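Local coordinates for cerato-platanin-like protein (Moniliophthora perniciosa, PDB 3SUK), which is of unknown function but belongs to the cerato-platanin family of small secreted proteins built on a double-psi beta-barrel, at residues Thr26-Leu31 / Gly55-Ala60; Asn63-Ser68 / Leu80-His85. One frame throughout, in Å; residues are numbered along the deposited sequence.

Contact 1: Thr26-Leu31 / Gly55-Ala60; sequences TGANGL and GFNSPA
The ring of Phe-56 meets Thr-26 at its edge: CB of the threonine lies in the ring plane, and its methyl CG2 comes to 3.3 Å from Phe-56 CZ. With Phe-56 CG anti to the backbone N (chi1 -176°), the ring reaches across to that methyl. The other flat groups are the amides of Asn-29 and Asn-57, whose planes lie only 28° apart although the side chains cross at about a right angle. Asn-57 OD1 accepts from the backbone N of Asn-29 at 2.8 Å, the donor approaching nearly along the C=O axis. In return Asn-29 ND2 gives a hydrogen bond to Asn-57 O at 3.0 Å, coming from above that carbonyl's plane. Two asparagines suit this exchange because one amide supplies an acceptor and the other a donor. An alanine in place of Asn-29 would probably leave Asn-57 O without this side-chain donor and open a gap beside Pro-59, while the backbone bond could persist.

Turn geometry also selects residue types. Gly-27 opens a type I turn at backbone angles where a CB would be jammed against the carbonyl O of Thr-26, and a CB there would also strike Phe-56 CZ. At Gly-30 a CB would collide with Thr-26 O. In the type II turn from Gly-55 to Ser-58, Asn-57 takes a left-handed conformation that asparagine tolerates well. A water accepts from Asn-57 N at 2.9 Å and donates to Thr-26 O, tying the backbones together. Ser-58 OG accepts from Ala-60 N, forming an ST turn.

This surface contact joins the loop between strands 4-8 and 47-50 to the loop between strands 47-50 and 64-71; the Cys-24 to Cys-61 disulfide links the same two loops, and Leu-31 packs inward on Met-19 and Cys-24.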
loop_
_atom_site.group_PDB
_atom_site.type_symbol
_atom_site.label_atom_id
_atom_site.label_comp_id
_atom_site.label_asym_id
_atom_site.label_seq_id
_atom_site.Cartn_x
_atom_site.Cartn_y
_atom_site.Cartn_z
ATOM N N THR A 26 -1.461 4.175 16.522
ATOM C CA THR A 26 -1.814 5.132 17.530
ATOM C C THR A 26 -1.087 6.478 17.265
ATOM O O THR A 26 -0.391 6.632 16.297
ATOM C CB THR A 26 -1.358 4.331 18.856
ATOM O OG1 THR A 26 -2.419 3.655 19.500
ATOM C CG2 THR A 26 -0.323 4.909 19.650
ATOM N N GLY A 27 -1.261 7.468 18.128
ATOM C CA GLY A 27 -0.566 8.740 18.014
ATOM C C GLY A 27 -1.283 9.720 17.107
ATOM O O GLY A 27 -2.251 9.382 16.510
ATOM N N ALA A 28 -0.739 10.910 16.976
ATOM C CA ALA A 28 -1.435 11.952 16.233
ATOM C C ALA A 28 -1.694 11.565 14.784
ATOM O O ALA A 28 -2.732 11.855 14.270
ATOM C CB ALA A 28 -0.665 13.230 16.315
ATOM N N ASN A 29 -0.723 10.879 14.178
ATOM C CA ASN A 29 -0.844 10.458 12.760
ATOM C C ASN A 29 -1.343 9.019 12.509
ATOM O O ASN A 29 -1.452 8.576 11.422
ATOM C CB ASN A 29 0.481 10.709 12.020
ATOM C CG ASN A 29 0.776 12.166 11.859
ATOM O OD1 ASN A 29 -0.004 12.888 11.351
ATOM N ND2 ASN A 29 1.925 12.586 12.305
ATOM N N GLY A 30 -1.676 8.321 13.581
ATOM C CA GLY A 30 -2.135 6.953 13.482
ATOM C C GLY A 30 -3.496 6.794 12.847
ATOM O O GLY A 30 -4.290 7.692 12.844
ATOM N N LEU A 31 -3.693 5.645 12.246
ATOM C CA LEU A 31 -4.892 5.342 11.512
ATOM C C LEU A 31 -5.905 4.480 12.228
ATOM O O LEU A 31 -6.962 4.299 11.741
ATOM C CB LEU A 31 -4.548 4.679 10.170
ATOM C CG LEU A 31 -3.692 5.555 9.242
ATOM C CD1 LEU A 31 -3.271 4.769 8.002
ATOM C CD2 LEU A 31 -4.434 6.770 8.830
ATOM N N GLY A 55 8.054 5.120 10.405
ATOM C CA GLY A 55 7.671 4.354 11.568
ATOM C C GLY A 55 6.491 5.036 12.236
ATOM O O GLY A 55 5.790 5.799 11.605
ATOM N N PHE A 56 6.346 4.802 13.531
ATOM C CA PHE A 56 5.250 5.316 14.334
ATOM C C PHE A 56 5.100 6.801 14.204
ATOM O O PHE A 56 6.028 7.514 14.212
ATOM C CB PHE A 56 5.588 5.077 15.814
ATOM C CG PHE A 56 4.497 5.464 16.751
ATOM C CD1 PHE A 56 3.398 4.683 16.903
ATOM C CD2 PHE A 56 4.574 6.611 17.452
ATOM C CE1 PHE A 56 2.374 5.057 17.760
ATOM C CE2 PHE A 56 3.552 6.975 18.302
ATOM C CZ PHE A 56 2.465 6.174 18.426
ATOM N N ASN A 57 3.850 7.233 14.064
ATOM C CA ASN A 57 3.457 8.624 14.033
ATOM C C ASN A 57 3.995 9.369 12.826
ATOM O O ASN A 57 4.102 10.561 12.815
ATOM C CB ASN A 57 3.777 9.335 15.377
ATOM C CG ASN A 57 3.020 10.601 15.545
ATOM O OD1 ASN A 57 1.898 10.695 15.126
ATOM N ND2 ASN A 57 3.664 11.607 16.089
ATOM N N SER A 58 4.286 8.640 11.760
ATOM C CA SER A 58 4.800 9.312 10.584
ATOM C C SER A 58 3.701 10.196 9.981
ATOM O O SER A 58 2.589 9.760 9.884
ATOM C CB SER A 58 5.188 8.271 9.553
ATOM O OG SER A 58 5.434 8.900 8.335
ATOM N N PRO A 59 4.042 11.389 9.520
ATOM C CA PRO A 59 3.045 12.195 8.818
ATOM C C PRO A 59 2.679 11.596 7.460
ATOM O O PRO A 59 1.740 12.064 6.910
ATOM C CB PRO A 59 3.719 13.555 8.676
ATOM C CG PRO A 59 5.162 13.199 8.564
ATOM C CD PRO A 59 5.329 12.116 9.604
ATOM N N ALA A 60 3.404 10.581 6.990
ATOM C CA ALA A 60 3.097 9.909 5.733
ATOM C C ALA A 60 2.079 8.753 5.912
ATOM O O ALA A 60 1.608 8.196 4.963
ATOM C CB ALA A 60 4.371 9.424 5.071
HETATM O O HOH W 1 1.300 5.878 14.183
HETATM O O HOH W 2 -0.368 13.417 7.978
#

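Contact 2: Asn63-Ser68 / Leu80-His85; sequences NCYTIS and LVAIDH
Tyr-65 and Leu-80 form a hydrogen-bonded antiparallel pair: Tyr-65 N donates to Leu-80 O at 3.0 Å, and Leu-80 N returns a bond to Tyr-65 O at 2.9 Å. The ladder continues with Ala-82 N, which donates to Asn-63 O at 2.9 Å in an almost straight bond (172°). Between these rungs sits the non-hydrogen-bonded pair Cys-64 and Val-81, flanked by CA-H...O contacts from Val-81 CA to Asn-63 O and from Cys-64 CA to Leu-80 O.

On the face that carries Tyr-65 and Leu-80, the phenol ring presents its edge to Ala-82, with CE1 at 3.7 Å from the methyl CB; a small residue suits this place beside the ring. Tyr-65 CG lies anti to its own carbonyl carbon (chi1 -60°), which lays the ring back along its own strand, beside Asn-63, with its CE1 edge at Ala-82. Farther along, Ile-67 CD1 rests 3.9 Å from Leu-80 CB, two branched apolar side chains meeting on this buried face.

The two segments belong to the hairpin of strands 64-71 and 74-83, part of the double-psi beta-barrel of the cerato-platanin family, and the axes of the pieces 64-68 and 80-83 run at 131°, a strongly twisted antiparallel pairing.

In the second shell, Asn-63 ND2 donates to Tyr-65 OH at 3.2 Å, the hydroxyl oxygen lying in the plane of the Asn-63 amide, while Asp-52 also hydrogen-bonds the hydroxyl. Asn-63 OD1 is taken by Arg-120, which steadies the amide. Phe-90 meets the Tyr-65 ring edge-to-face and also touches Ile-67. On the face of Cys-64 and Val-81, Cys-64 is tied to Cys-123 by a disulfide, against which Val-81 packs.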
loop_
_atom_site.group_PDB
_atom_site.type_symbol
_atom_site.label_atom_id
_atom_site.label_comp_id
_atom_site.label_asym_id
_atom_site.label_seq_id
_atom_site.Cartn_x
_atom_site.Cartn_y
_atom_site.Cartn_z
ATOM N N ASN A 63 -0.901 8.090 3.353
ATOM C CA ASN A 63 -0.664 8.621 2.038
ATOM C C ASN A 63 -1.249 7.737 0.955
ATOM O O ASN A 63 -1.221 6.551 1.022
ATOM C CB ASN A 63 0.817 8.842 1.771
ATOM C CG ASN A 63 1.351 10.143 2.388
ATOM O OD1 ASN A 63 0.640 10.895 2.987
ATOM N ND2 ASN A 63 2.608 10.322 2.270
ATOM N N CYS A 64 -1.749 8.404 -0.060
ATOM C CA CYS A 64 -2.406 7.790 -1.182
ATOM C C CYS A 64 -1.517 7.920 -2.415
ATOM O O CYS A 64 -1.125 8.971 -2.739
ATOM C CB CYS A 64 -3.729 8.543 -1.414
ATOM S SG CYS A 64 -4.762 7.890 -2.766
ATOM N N TYR A 65 -1.235 6.801 -3.054
ATOM C CA TYR A 65 -0.346 6.729 -4.183
ATOM C C TYR A 65 -1.016 6.083 -5.380
ATOM O O TYR A 65 -1.656 5.068 -5.259
ATOM C CB TYR A 65 0.883 5.900 -3.826
ATOM C CG TYR A 65 1.682 6.444 -2.687
ATOM C CD1 TYR A 65 1.395 6.065 -1.393
ATOM C CD2 TYR A 65 2.732 7.327 -2.899
ATOM C CE1 TYR A 65 2.132 6.523 -0.350
ATOM C CE2 TYR A 65 3.459 7.817 -1.852
ATOM C CZ TYR A 65 3.135 7.438 -0.582
ATOM O OH TYR A 65 3.850 7.920 0.469
ATOM N N THR A 66 -0.804 6.666 -6.538
ATOM C CA THR A 66 -1.183 6.045 -7.787
ATOM C C THR A 66 0.065 5.337 -8.252
ATOM O O THR A 66 1.077 5.949 -8.499
ATOM C CB THR A 66 -1.632 7.065 -8.833
ATOM O OG1 THR A 66 -2.835 7.675 -8.384
ATOM C CG2 THR A 66 -1.907 6.388 -10.137
ATOM N N ILE A 67 -0.040 4.019 -8.327
ATOM C CA ILE A 67 1.075 3.126 -8.651
ATOM C C ILE A 67 0.791 2.516 -10.011
ATOM O O ILE A 67 -0.246 2.011 -10.234
ATOM C CB ILE A 67 1.253 2.015 -7.585
ATOM C CG1 ILE A 67 1.484 2.618 -6.176
ATOM C CG2 ILE A 67 2.445 1.122 -7.922
ATOM C CD1 ILE A 67 1.479 1.648 -5.103
ATOM N N SER A 68 1.771 2.593 -10.902
ATOM C CA SER A 68 1.692 2.153 -12.294
ATOM C C SER A 68 2.777 1.144 -12.657
ATOM O O SER A 68 3.866 1.217 -12.190
ATOM C CB SER A 68 1.867 3.341 -13.232
ATOM O OG SER A 68 0.860 4.263 -12.975
ATOM N N LEU A 80 -3.555 3.328 -3.903
ATOM C CA LEU A 80 -3.173 2.522 -2.770
ATOM C C LEU A 80 -2.881 3.382 -1.555
ATOM O O LEU A 80 -2.270 4.390 -1.666
ATOM C CB LEU A 80 -1.937 1.685 -3.146
ATOM C CG LEU A 80 -1.450 0.753 -2.013
ATOM C CD1 LEU A 80 -1.126 -0.646 -2.555
ATOM C CD2 LEU A 80 -0.181 1.329 -1.335
ATOM N N VAL A 81 -3.288 2.923 -0.378
ATOM C CA VAL A 81 -3.012 3.642 0.871
ATOM C C VAL A 81 -1.870 2.980 1.607
ATOM O O VAL A 81 -1.892 1.835 1.845
ATOM C CB VAL A 81 -4.269 3.693 1.812
ATOM C CG1 VAL A 81 -3.937 4.384 3.166
ATOM C CG2 VAL A 81 -5.429 4.455 1.092
ATOM N N ALA A 82 -0.926 3.797 2.003
ATOM C CA ALA A 82 0.189 3.334 2.815
ATOM C C ALA A 82 -0.129 3.446 4.299
ATOM O O ALA A 82 -0.509 4.453 4.750
ATOM C CB ALA A 82 1.458 4.101 2.427
ATOM N N ILE A 83 0.010 2.323 4.972
ATOM C CA ILE A 83 -0.328 2.202 6.391
ATOM C C ILE A 83 0.779 1.684 7.330
ATOM O O ILE A 83 0.525 1.425 8.473
ATOM C CB ILE A 83 -1.574 1.284 6.535
ATOM C CG1 ILE A 83 -1.259 -0.179 6.179
ATOM C CG2 ILE A 83 -2.733 1.840 5.684
ATOM C CD1 ILE A 83 -2.332 -1.172 6.556
ATOM N N ASP A 84 1.964 1.443 6.793
ATOM C CA ASP A 84 3.007 0.767 7.570
ATOM C C ASP A 84 4.349 1.172 6.969
ATOM O O ASP A 84 4.385 1.690 5.894
ATOM C CB ASP A 84 2.771 -0.751 7.497
ATOM C CG ASP A 84 3.486 -1.570 8.588
ATOM O OD1 ASP A 84 4.081 -0.989 9.465
ATOM O OD2 ASP A 84 3.386 -2.792 8.447
ATOM N N HIS A 85 5.410 0.930 7.715
ATOM C CA HIS A 85 6.784 1.132 7.268
ATOM C C HIS A 85 7.281 -0.044 6.419
ATOM O O HIS A 85 7.108 -1.117 6.792
ATOM C CB HIS A 85 7.698 1.291 8.512
ATOM C CG HIS A 85 9.172 1.236 8.195
ATOM N ND1 HIS A 85 9.840 2.264 7.584
ATOM C CD2 HIS A 85 10.078 0.253 8.362
ATOM C CE1 HIS A 85 11.105 1.935 7.420
ATOM N NE2 HIS A 85 11.274 0.724 7.895
#

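How the contacts relate
Contact 1 closes before contact 2 opens, so the two come in series, with only two residues, one of them Cys-61, between Ala-60 and Asn-63. Their centres lie about 14 Å apart. Contact 2 is buried within the six-stranded sheet, its centre about 4 Å from that of the chain, whereas the centre of contact 1 lies about 15 Å from it, among the surface loops on either side of strand 47-50 in sequence. The two touch where Leu-31 CD1 packs on Ile-83 CG2 at 3.8 Å, next to the corner the chain turns at Asp-84. Through Leu-31 the surface loops are thus seated on the end of strand 74-83, and all four segments lie in the one cerato-platanin domain.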